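Local coordinates for protein guanine nucleotide exchange factor p115rhogef (Homo sapiens, PDB 1IAP) that probably activates Rho by promoting its guanine nucleotide exchange, and carries an N-terminal RGS-like domain that probably engages G protein alpha subunits, at residues Gln6-Val11 with Gly32-Cys37; Arg155-Leu160 with Asn179-Tyr184. All coordinates share one frame; numbering follows the deposited sequence.

Interaction 1 of 2, residues Gln6-Val11 with Gly32-Cys37; sequences QSLEQV and GPLLCC
Leu8 and Cys37 bring their CA atoms to 8.6 Å, the closest CA pair of the two segments, where the short helix 8-11 lies beside the first turns of helix 32-43. Side chains span this separation, and the contact is apolar. CB of Leu8 points toward helix 32-43, and the placing of CG anti to the backbone N (chi1 -162°) carries CD1 to Cys37. There CD1 of Leu8 meets CB of Cys37 at 3.5 Å and stands 3.9 Å from its SG, so one methyl rests against the flank of the cysteine. Leu34, one turn earlier, reaches the branch point from another direction, with its CD1 4.3 Å from CG of Leu8. The leucine is thereby touched by two residues spaced three apart on the helix. Behind it, Ser7 is the N-cap of helix 8-11; its OG accepts a weak bond from the backbone N of Gln10 at 3.4 Å. Helix 106-121 adds a further wall, Val109 packing on both Leu8 and Leu34, while helix 15-28 covers Leu34 with Leu21 and Leu22 and also receives Val11. The N-terminal turn is thus attached to the helical core of the RGS-like domain.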
ATOM      1  N   GLN A   6       3.529 -10.032 -10.402  1.00 33.80           N
ATOM      2  CA  GLN A   6       4.907 -10.005 -10.881  1.00 39.98           C
ATOM      3  C   GLN A   6       5.677  -8.800 -10.344  1.00 38.44           C
ATOM      4  O   GLN A   6       6.889  -8.876 -10.133  1.00 40.52           O
ATOM      5  CB  GLN A   6       4.947 -10.016 -12.412  1.00 47.43           C
ATOM      6  CG  GLN A   6       4.479 -11.318 -13.041  1.00 54.40           C
ATOM      7  CD  GLN A   6       5.331 -12.507 -12.628  1.00 59.85           C
ATOM      8  OE1 GLN A   6       6.519 -12.577 -12.948  1.00 59.15           O
ATOM      9  NE2 GLN A   6       4.725 -13.448 -11.910  1.00 56.50           N
ATOM     10  N   SER A   7       4.965  -7.701 -10.103  1.00 32.32           N
ATOM     11  CA  SER A   7       5.581  -6.482  -9.589  1.00 31.41           C
ATOM     12  C   SER A   7       4.562  -5.590  -8.900  1.00 34.90           C
ATOM     13  O   SER A   7       3.355  -5.743  -9.096  1.00 30.32           O
ATOM     14  CB  SER A   7       6.256  -5.700 -10.723  1.00 30.77           C
ATOM     15  OG  SER A   7       5.307  -5.231 -11.665  1.00 41.22           O
ATOM     16  N   LEU A   8       5.063  -4.643  -8.112  1.00 32.02           N
ATOM     17  CA  LEU A   8       4.220  -3.702  -7.388  1.00 32.45           C
ATOM     18  C   LEU A   8       3.442  -2.848  -8.387  1.00 32.74           C
ATOM     19  O   LEU A   8       2.262  -2.565  -8.185  1.00 28.26           O
ATOM     20  CB  LEU A   8       5.087  -2.815  -6.490  1.00 37.32           C
ATOM     21  CG  LEU A   8       4.460  -2.039  -5.325  1.00 47.13           C
ATOM     22  CD1 LEU A   8       5.575  -1.453  -4.488  1.00 56.11           C
ATOM     23  CD2 LEU A   8       3.532  -0.931  -5.803  1.00 55.72           C
ATOM     24  N   GLU A   9       4.109  -2.455  -9.470  1.21 34.53           N
ATOM     25  CA  GLU A   9       3.489  -1.637 -10.507  1.33 33.90           C
ATOM     26  C   GLU A   9       2.231  -2.316 -11.055  0.98 30.57           C
ATOM     27  O   GLU A   9       1.193  -1.676 -11.242  0.76 24.57           O
ATOM     28  CB  GLU A   9       4.489  -1.392 -11.641  0.84 34.71           C
ATOM     29  CG  GLU A   9       4.152  -0.214 -12.547  0.60 35.61           C
ATOM     30  CD  GLU A   9       4.414   1.146 -11.903  0.98 38.00           C
ATOM     31  OE1 GLU A   9       4.969   1.206 -10.782  1.25 39.30           O
ATOM     32  OE2 GLU A   9       4.063   2.165 -12.533  0.11 38.73           O
ATOM     33  N   GLN A  10       2.318  -3.623 -11.274  1.00 26.49           N
ATOM     34  CA  GLN A  10       1.188  -4.390 -11.789  1.00 27.96           C
ATOM     35  C   GLN A  10       0.065  -4.599 -10.772  1.00 30.87           C
ATOM     36  O   GLN A  10      -1.111  -4.504 -11.122  1.00 37.71           O
ATOM     37  CB  GLN A  10       1.663  -5.740 -12.322  1.00 36.98           C
ATOM     38  CG  GLN A  10       2.611  -5.623 -13.504  1.00 49.02           C
ATOM     39  CD  GLN A  10       3.159  -6.957 -13.951  1.00 53.38           C
ATOM     40  OE1 GLN A  10       2.475  -7.731 -14.622  1.00 59.01           O
ATOM     41  NE2 GLN A  10       4.403  -7.235 -13.583  1.00 60.59           N
ATOM     42  N   VAL A  11       0.420  -4.854  -9.516  1.00 25.03           N
ATOM     43  CA  VAL A  11      -0.588  -5.087  -8.476  1.00 24.80           C
ATOM     44  C   VAL A  11      -1.234  -3.821  -7.896  1.00 28.46           C
ATOM     45  O   VAL A  11      -2.397  -3.845  -7.490  1.00 21.10           O
ATOM     46  CB  VAL A  11      -0.017  -5.956  -7.316  1.00 19.09           C
ATOM     47  CG1 VAL A  11       0.914  -5.141  -6.420  1.00 27.36           C
ATOM     48  CG2 VAL A  11      -1.152  -6.576  -6.512  1.00 21.98           C
ATOM     49  N   GLY A  32       4.600  -1.794   6.839  1.00 21.42           N
ATOM     50  CA  GLY A  32       5.117  -0.467   6.528  1.00 19.05           C
ATOM     51  C   GLY A  32       5.635  -0.218   5.122  1.00 25.17           C
ATOM     52  O   GLY A  32       5.116   0.651   4.419  1.00 20.68           O
ATOM     53  N   PRO A  33       6.657  -0.969   4.676  1.00 22.67           N
ATOM     54  CA  PRO A  33       7.257  -0.830   3.346  1.00 24.90           C
ATOM     55  C   PRO A  33       6.283  -0.834   2.168  1.00 22.36           C
ATOM     56  O   PRO A  33       6.347   0.045   1.309  1.00 19.21           O
ATOM     57  CB  PRO A  33       8.224  -2.011   3.291  1.00 28.71           C
ATOM     58  CG  PRO A  33       8.670  -2.123   4.713  1.00 23.54           C
ATOM     59  CD  PRO A  33       7.361  -2.003   5.455  1.00 26.29           C
ATOM     60  N   LEU A  34       5.395  -1.820   2.121  1.00 21.31           N
ATOM     61  CA  LEU A  34       4.428  -1.908   1.032  1.00 18.75           C
ATOM     62  C   LEU A  34       3.427  -0.758   1.097  1.00 15.46           C
ATOM     63  O   LEU A  34       3.140  -0.144   0.085  1.00 19.76           O
ATOM     64  CB  LEU A  34       3.680  -3.250   1.065  1.00 22.21           C
ATOM     65  CG  LEU A  34       2.590  -3.499   0.005  1.00 21.96           C
ATOM     66  CD1 LEU A  34       3.149  -3.373  -1.417  1.00 19.11           C
ATOM     67  CD2 LEU A  34       1.990  -4.881   0.210  1.00 24.14           C
ATOM     68  N   LEU A  35       2.931  -0.459   2.295  1.00 19.09           N
ATOM     69  CA  LEU A  35       1.961   0.619   2.468  1.00 22.70           C
ATOM     70  C   LEU A  35       2.563   1.966   2.080  1.00 22.24           C
ATOM     71  O   LEU A  35       1.885   2.815   1.505  1.00 22.45           O
ATOM     72  CB  LEU A  35       1.459   0.658   3.911  1.00 19.16           C
ATOM     73  CG  LEU A  35       0.639  -0.556   4.357  1.00 21.99           C
ATOM     74  CD1 LEU A  35       0.354  -0.466   5.841  1.00 20.51           C
ATOM     75  CD2 LEU A  35      -0.649  -0.653   3.545  1.00 18.09           C
ATOM     76  N   CYS A  36       3.843   2.134   2.386  1.00 23.05           N
ATOM     77  CA  CYS A  36       4.571   3.356   2.073  1.00 21.42           C
ATOM     78  C   CYS A  36       4.641   3.561   0.556  1.00 21.63           C
ATOM     79  O   CYS A  36       4.354   4.647   0.049  1.00 21.26           O
ATOM     80  CB  CYS A  36       5.975   3.285   2.679  1.00 22.85           C
ATOM     81  SG  CYS A  36       7.049   4.667   2.267  1.00 23.23           S
ATOM     82  N   CYS A  37       4.984   2.497  -0.165  1.00 19.05           N
ATOM     83  CA  CYS A  37       5.081   2.550  -1.619  1.00 23.59           C
ATOM     84  C   CYS A  37       3.738   2.889  -2.264  1.00 27.04           C
ATOM     85  O   CYS A  37       3.684   3.648  -3.230  1.00 25.40           O
ATOM     86  CB  CYS A  37       5.593   1.217  -2.174  1.00 24.06           C
ATOM     87  SG  CYS A  37       7.355   0.907  -1.896  1.00 26.99           S
TER

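Interaction 2 of 2, residues Arg155-Leu160 with Asn179-Tyr184; sequences RLLMHL and NAIGLY
Ile181 is the residue of helix 171-187 that meets both Leu157 and Leu160 of helix 142-162, joining two broadly antiparallel helices of the all-helical RGS-like domain. The closest CA pair of the two segments is that of Leu157 and Gly182, 7.7 Å apart. From CB, which points toward helix 142-162, the Ile181 side chain divides. CG2, anti to the backbone N, touches CD1 of Leu157 at 3.7 Å, the two side chains sliding past each other in opposite directions. CG1 lies beside the backbone N (chi1 -69°) and leads on to CD1, which reaches Leu160; the side chains of Leu160 and Ile181 cross at about a right angle. The two branches of one isoleucine therefore serve two leucines a helical turn apart, and all three residues are buried. Helix 15-28 closes this patch from outside the pair, Met19 touching both Leu160 and Ile181. In the same helix 171-187, Tyr184 OH is hydrogen-bonded to Lys12 O. At the end of the path, Ile181 CD1 lies 3.6 Å from Leu160 CD2.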
ATOM      1  N   ARG A 155     -15.340  -6.325  -0.299  1.00 21.36           N
ATOM      2  CA  ARG A 155     -15.643  -7.417   0.606  1.00 21.56           C
ATOM      3  C   ARG A 155     -14.387  -7.865   1.349  1.00 19.26           C
ATOM      4  O   ARG A 155     -14.448  -8.177   2.541  1.00 16.31           O
ATOM      5  CB  ARG A 155     -16.259  -8.601  -0.149  1.00 22.76           C
ATOM      6  CG  ARG A 155     -16.539  -9.789   0.756  1.00 33.74           C
ATOM      7  CD  ARG A 155     -17.349 -10.866   0.064  1.00 42.33           C
ATOM      8  NE  ARG A 155     -17.394 -12.090   0.859  1.00 53.18           N
ATOM      9  CZ  ARG A 155     -16.691 -13.185   0.588  1.00 52.59           C
ATOM     10  NH1 ARG A 155     -15.884 -13.212  -0.465  1.00 51.13           N
ATOM     11  NH2 ARG A 155     -16.794 -14.253   1.369  1.00 52.48           N
ATOM     12  N   LEU A 156     -13.255  -7.901   0.647  1.00 18.89           N
ATOM     13  CA  LEU A 156     -12.005  -8.321   1.272  1.00 16.39           C
ATOM     14  C   LEU A 156     -11.566  -7.289   2.304  1.00 19.11           C
ATOM     15  O   LEU A 156     -11.066  -7.652   3.358  1.00 14.69           O
ATOM     16  CB  LEU A 156     -10.901  -8.534   0.236  1.00 18.98           C
ATOM     17  CG  LEU A 156     -11.184  -9.415  -0.988  1.00 30.78           C
ATOM     18  CD1 LEU A 156      -9.869  -9.906  -1.569  1.00 21.21           C
ATOM     19  CD2 LEU A 156     -12.077 -10.584  -0.633  1.00 21.04           C
ATOM     20  N   LEU A 157     -11.786  -6.007   2.009  1.00 15.51           N
ATOM     21  CA  LEU A 157     -11.422  -4.939   2.945  1.00 20.20           C
ATOM     22  C   LEU A 157     -12.275  -5.033   4.210  1.00 17.83           C
ATOM     23  O   LEU A 157     -11.774  -4.886   5.328  1.00 20.54           O
ATOM     24  CB  LEU A 157     -11.609  -3.563   2.292  1.00 18.68           C
ATOM     25  CG  LEU A 157     -11.203  -2.339   3.137  1.00 18.86           C
ATOM     26  CD1 LEU A 157      -9.798  -2.518   3.683  1.00 18.44           C
ATOM     27  CD2 LEU A 157     -11.286  -1.077   2.288  1.00 26.57           C
ATOM     28  N   MET A 158     -13.568  -5.281   4.027  1.00 23.23           N
ATOM     29  CA  MET A 158     -14.482  -5.401   5.154  1.00 23.11           C
ATOM     30  C   MET A 158     -14.028  -6.549   6.045  1.00 20.71           C
ATOM     31  O   MET A 158     -14.004  -6.428   7.272  1.00 23.95           O
ATOM     32  CB  MET A 158     -15.908  -5.646   4.654  1.00 24.82           C
ATOM     33  CG  MET A 158     -16.933  -5.842   5.764  1.00 42.24           C
ATOM     34  SD  MET A 158     -18.598  -6.102   5.124  1.00 56.43           S
ATOM     35  CE  MET A 158     -19.133  -4.396   4.903  1.00 55.57           C
ATOM     36  N   HIS A 159     -13.622  -7.645   5.413  1.00 18.13           N
ATOM     37  CA  HIS A 159     -13.160  -8.815   6.140  1.00 18.00           C
ATOM     38  C   HIS A 159     -11.868  -8.550   6.910  1.00 22.34           C
ATOM     39  O   HIS A 159     -11.717  -9.009   8.042  1.00 25.47           O
ATOM     40  CB  HIS A 159     -12.965  -9.991   5.185  1.00 22.32           C
ATOM     41  CG  HIS A 159     -12.786 -11.305   5.879  1.00 25.01           C
ATOM     42  ND1 HIS A 159     -11.566 -11.738   6.351  1.00 35.83           N
ATOM     43  CD2 HIS A 159     -13.672 -12.285   6.170  1.00 30.72           C
ATOM     44  CE1 HIS A 159     -11.708 -12.928   6.904  1.00 28.51           C
ATOM     45  NE2 HIS A 159     -12.977 -13.283   6.807  1.00 36.95           N
ATOM     46  N   LEU A 160     -10.947  -7.803   6.307  1.00 20.85           N
ATOM     47  CA  LEU A 160      -9.685  -7.500   6.966  1.00 20.57           C
ATOM     48  C   LEU A 160      -9.920  -6.636   8.199  1.00 19.76           C
ATOM     49  O   LEU A 160      -9.287  -6.842   9.235  1.00 18.06           O
ATOM     50  CB  LEU A 160      -8.717  -6.814   5.996  1.00 22.15           C
ATOM     51  CG  LEU A 160      -7.323  -6.483   6.546  1.00 22.53           C
ATOM     52  CD1 LEU A 160      -6.716  -7.690   7.262  1.00 32.77           C
ATOM     53  CD2 LEU A 160      -6.422  -6.034   5.423  1.00 19.20           C
ATOM     54  N   ASN A 179      -6.268   1.851   8.468  1.00 21.45           N
ATOM     55  CA  ASN A 179      -6.426   3.215   7.956  1.00 19.69           C
ATOM     56  C   ASN A 179      -5.634   3.387   6.666  1.00 16.18           C
ATOM     57  O   ASN A 179      -6.127   3.936   5.676  1.00 20.02           O
ATOM     58  CB  ASN A 179      -5.918   4.239   8.980  1.00 27.59           C
ATOM     59  CG  ASN A 179      -6.802   4.332  10.202  1.00 21.38           C
ATOM     60  OD1 ASN A 179      -7.942   3.882  10.184  1.00 24.60           O
ATOM     61  ND2 ASN A 179      -6.281   4.924  11.271  1.00 29.61           N
ATOM     62  N   ALA A 180      -4.393   2.916   6.687  1.00 20.03           N
ATOM     63  CA  ALA A 180      -3.509   3.017   5.535  1.00 12.60           C
ATOM     64  C   ALA A 180      -4.074   2.300   4.317  1.00 22.57           C
ATOM     65  O   ALA A 180      -4.059   2.841   3.205  1.00 19.55           O
ATOM     66  CB  ALA A 180      -2.128   2.468   5.882  1.00 19.05           C
ATOM     67  N   ILE A 181      -4.561   1.076   4.517  1.00 12.35           N
ATOM     68  CA  ILE A 181      -5.138   0.318   3.407  1.00 14.67           C
ATOM     69  C   ILE A 181      -6.418   1.021   2.953  1.00 19.24           C
ATOM     70  O   ILE A 181      -6.639   1.204   1.758  1.00 18.86           O
ATOM     71  CB  ILE A 181      -5.426  -1.153   3.815  1.00 16.90           C
ATOM     72  CG1 ILE A 181      -4.101  -1.890   4.032  1.00 22.39           C
ATOM     73  CG2 ILE A 181      -6.234  -1.860   2.738  1.00 17.50           C
ATOM     74  CD1 ILE A 181      -4.234  -3.231   4.732  1.00 21.61           C
ATOM     75  N   GLY A 182      -7.211   1.479   3.915  1.00 16.16           N
ATOM     76  CA  GLY A 182      -8.446   2.173   3.591  1.00 21.33           C
ATOM     77  C   GLY A 182      -8.205   3.384   2.711  1.00 25.01           C
ATOM     78  O   GLY A 182      -8.895   3.586   1.706  1.00 25.37           O
ATOM     79  N   LEU A 183      -7.181   4.160   3.055  1.00 23.47           N
ATOM     80  CA  LEU A 183      -6.838   5.360   2.307  1.00 22.32           C
ATOM     81  C   LEU A 183      -6.510   5.061   0.851  1.00 24.75           C
ATOM     82  O   LEU A 183      -7.038   5.704  -0.059  1.00 20.23           O
ATOM     83  CB  LEU A 183      -5.661   6.086   2.975  1.00 25.42           C
ATOM     84  CG  LEU A 183      -5.286   7.464   2.418  1.00 26.16           C
ATOM     85  CD1 LEU A 183      -6.444   8.431   2.628  1.00 29.56           C
ATOM     86  CD2 LEU A 183      -4.040   7.977   3.120  1.00 29.41           C
ATOM     87  N   TYR A 184      -5.671   4.058   0.625  1.00 18.14           N
ATOM     88  CA  TYR A 184      -5.280   3.705  -0.729  1.00 17.45           C
ATOM     89  C   TYR A 184      -6.409   3.060  -1.536  1.00 17.72           C
ATOM     90  O   TYR A 184      -6.528   3.296  -2.739  1.00 21.20           O
ATOM     91  CB  TYR A 184      -4.045   2.797  -0.722  1.00 16.98           C
ATOM     92  CG  TYR A 184      -3.491   2.573  -2.108  1.00 19.43           C
ATOM     93  CD1 TYR A 184      -2.705   3.544  -2.728  1.00 17.94           C
ATOM     94  CD2 TYR A 184      -3.793   1.419  -2.822  1.00 21.96           C
ATOM     95  CE1 TYR A 184      -2.240   3.373  -4.031  1.00 22.77           C
ATOM     96  CE2 TYR A 184      -3.330   1.238  -4.126  1.00 20.56           C
ATOM     97  CZ  TYR A 184      -2.557   2.218  -4.719  1.00 23.67           C
ATOM     98  OH  TYR A 184      -2.094   2.040  -5.999  1.00 24.42           O
TER

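Overall arrangement
Both contacts are buried, apolar helix-to-helix packing within the single RGS-like domain, and their centres lie about 15 Å apart. Interaction 1 attaches an N-terminal turn whose Leu8 is still partly exposed, and it includes a cysteine; interaction 2 joins two long helices through three buried aliphatic residues. They share no segment, yet they touch through helix 32-43: Leu35, from a different side of that helix than Leu34 and Cys37, packs on 179-184, its CD2 3.7 Å from Ile181 CG1 and its CD1 3.8 Å from Ala180 CB. Helix 15-28 borders both, with Leu22 touching Leu34 of the first and Ile181 of the second.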